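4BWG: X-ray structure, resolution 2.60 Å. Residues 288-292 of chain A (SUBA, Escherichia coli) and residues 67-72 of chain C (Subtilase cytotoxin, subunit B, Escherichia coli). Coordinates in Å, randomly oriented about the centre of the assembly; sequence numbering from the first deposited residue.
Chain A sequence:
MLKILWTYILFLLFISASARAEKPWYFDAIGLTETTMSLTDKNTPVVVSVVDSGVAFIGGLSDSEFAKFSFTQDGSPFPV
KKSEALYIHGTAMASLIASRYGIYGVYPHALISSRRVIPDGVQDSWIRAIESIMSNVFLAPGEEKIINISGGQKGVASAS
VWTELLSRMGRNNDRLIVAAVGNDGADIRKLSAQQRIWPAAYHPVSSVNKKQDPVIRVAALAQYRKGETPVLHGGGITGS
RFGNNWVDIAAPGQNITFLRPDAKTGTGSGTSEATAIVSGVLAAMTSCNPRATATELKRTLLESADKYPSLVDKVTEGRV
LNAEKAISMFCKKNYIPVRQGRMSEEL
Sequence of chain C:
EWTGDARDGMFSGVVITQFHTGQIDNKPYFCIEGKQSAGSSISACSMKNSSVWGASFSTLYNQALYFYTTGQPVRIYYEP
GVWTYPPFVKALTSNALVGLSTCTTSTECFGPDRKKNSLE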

# COMPACT_ATOMS: atom_id res chain seq x y z
N CYS A 288 -4.39 -1.23 -2.20
CA CYS A 288 -2.96 -1.08 -2.00
C CYS A 288 -2.59 -0.07 -0.89
O CYS A 288 -1.52 -0.17 -0.31
N ASN A 289 -3.46 0.89 -0.59
CA ASN A 289 -3.31 1.90 0.48
C ASN A 289 -4.56 2.75 0.55
O ASN A 289 -4.64 3.78 -0.11
N PRO A 290 -5.57 2.34 1.35
CA PRO A 290 -6.79 3.15 1.49
C PRO A 290 -6.57 4.42 2.33
O PRO A 290 -7.47 5.22 2.47
N ARG A 291 -5.36 4.63 2.86
CA ARG A 291 -5.03 5.82 3.66
C ARG A 291 -4.61 6.96 2.76
O ARG A 291 -4.56 8.11 3.21
N ALA A 292 -4.31 6.65 1.48
CA ALA A 292 -3.96 7.63 0.46
C ALA A 292 -5.14 8.59 0.25
O ALA A 292 -6.28 8.17 0.29
N PHE C 67 -1.50 -2.68 9.71
CA PHE C 67 -2.92 -2.78 10.05
C PHE C 67 -3.62 -1.42 10.04
O PHE C 67 -4.82 -1.35 9.72
N TYR C 68 -2.87 -0.33 10.37
CA TYR C 68 -3.37 1.04 10.24
C TYR C 68 -3.68 1.29 8.79
O TYR C 68 -4.71 1.91 8.51
N THR C 69 -2.79 0.84 7.87
CA THR C 69 -2.94 1.03 6.43
C THR C 69 -4.17 0.30 5.89
O THR C 69 -4.98 0.92 5.21
N THR C 70 -4.32 -1.01 6.21
CA THR C 70 -5.43 -1.79 5.66
C THR C 70 -6.79 -1.37 6.26
O THR C 70 -7.83 -1.41 5.58
N GLY C 71 -6.79 -1.00 7.53
CA GLY C 71 -8.03 -0.69 8.21
C GLY C 71 -8.82 -1.95 8.57
O GLY C 71 -9.96 -1.85 9.03
N GLN C 72 -8.22 -3.14 8.42
CA GLN C 72 -8.82 -4.41 8.79
C GLN C 72 -9.04 -4.49 10.30
O GLN C 72 -8.24 -3.94 11.06

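The contact is built around Arg291(A), whose CA-to-CB bond points toward chain C, and whose guanidinium serves one carbonyl twice. With chi1 and chi2 both m (-67° and -74°) and chi3 t, the chain bends and then extends, bringing the guanidinium alongside Tyr68(C). There Arg291(A) NE donates to Tyr68(C) O at 2.6 Å and Arg291(A) NH2 donates to the same Tyr68(C) O at 2.7 Å, with N-H...O angles of 147° and 139°. The backbone oxygen thus accepts a forked pair of hydrogen bonds near the C-terminal end of the helix, where carbonyls begin to lack amide partners further along the chain.

The same residue supplies the aromatic platform. Tyr68(C), chi1 t, leaves its backbone sideways, but its ring comes nearer and the guanidinium lies flat on it, the planes only 6° apart. Arg291(A) CZ lies 3.3 Å from Tyr68(C) CE1 and 3.7 Å from the centroid of the Tyr68(C) ring, a cation-pi arrangement over the face, to which Arg291(A) CD adds a CH-pi contact. Tyr68(C) OH is satisfied elsewhere in the structure.

Asn289(A), chi1 t, opens a type I turn and steadies it: its OD1 accepts from Arg291(A) N at 3.1 Å, while Ala292(A) N closes the turn on Asn289(A) O at 3.3 Å. Asn289(A) OD1 also lies 3.2 Å from Thr69(C) CG2, a contact with a methyl group that offers no polar partner; ND2 bonds elsewhere.

Pro290(A), its ring C-gamma endo, points toward chain C and sets CG 2.9 Å from Thr69(C) O, a tight approach without a conventional donor. Thr70(C), chi1 p, points away. Its OG1 donates to Gln72(C) OE1 at 2.8 Å and accepts from Gln72(C) N at 3.2 Å, bridging across Gly71(C), the first residue to leave helical phi/psi, with positive phi.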

# COMPACT_ATOMS: atom_id res chain seq x y z
CB CYS A 288 -2.29 -0.76 -3.34
SG CYS A 288 -1.96 -2.24 -4.32
CB ASN A 289 -2.06 2.79 0.32
CG ASN A 289 -1.66 3.50 1.59
OD1 ASN A 289 -2.42 3.57 2.56
ND2 ASN A 289 -0.43 3.97 1.67
CB PRO A 290 -7.75 2.19 2.18
CG PRO A 290 -6.87 1.33 3.00
CD PRO A 290 -5.63 1.14 2.22
CB ARG A 291 -3.95 5.53 4.69
CG ARG A 291 -4.39 4.59 5.77
CD ARG A 291 -5.34 5.25 6.75
NE ARG A 291 -5.60 4.28 7.80
CZ ARG A 291 -6.55 4.36 8.71
NH1 ARG A 291 -7.33 5.43 8.77
NH2 ARG A 291 -6.70 3.38 9.58
CB ALA A 292 -3.63 6.91 -0.84
CB PHE C 67 -3.07 -3.44 11.41
CG PHE C 67 -2.79 -4.92 11.41
CD1 PHE C 67 -3.07 -5.72 10.29
CD2 PHE C 67 -2.36 -5.55 12.57
CE1 PHE C 67 -2.89 -7.12 10.33
CE2 PHE C 67 -2.19 -6.95 12.61
CZ PHE C 67 -2.45 -7.72 11.50
CB TYR C 68 -2.35 2.09 10.76
CG TYR C 68 -2.73 3.52 10.41
CD1 TYR C 68 -3.79 4.16 11.04
CD2 TYR C 68 -2.06 4.22 9.40
CE1 TYR C 68 -4.17 5.45 10.68
CE2 TYR C 68 -2.42 5.52 9.06
CZ TYR C 68 -3.48 6.12 9.69
OH TYR C 68 -3.91 7.36 9.30
CB THR C 69 -1.67 0.62 5.68
OG1 THR C 69 -0.56 1.32 6.25
CG2 THR C 69 -1.76 0.88 4.21
CB THR C 70 -5.20 -3.30 5.84
OG1 THR C 70 -5.26 -3.65 7.21
CG2 THR C 70 -3.93 -3.79 5.21
CB GLN C 72 -7.98 -5.60 8.30
CG GLN C 72 -6.70 -5.89 9.05
CD GLN C 72 -5.86 -6.83 8.25
OE1 GLN C 72 -4.98 -6.40 7.49
NE2 GLN C 72 -6.02 -8.13 8.51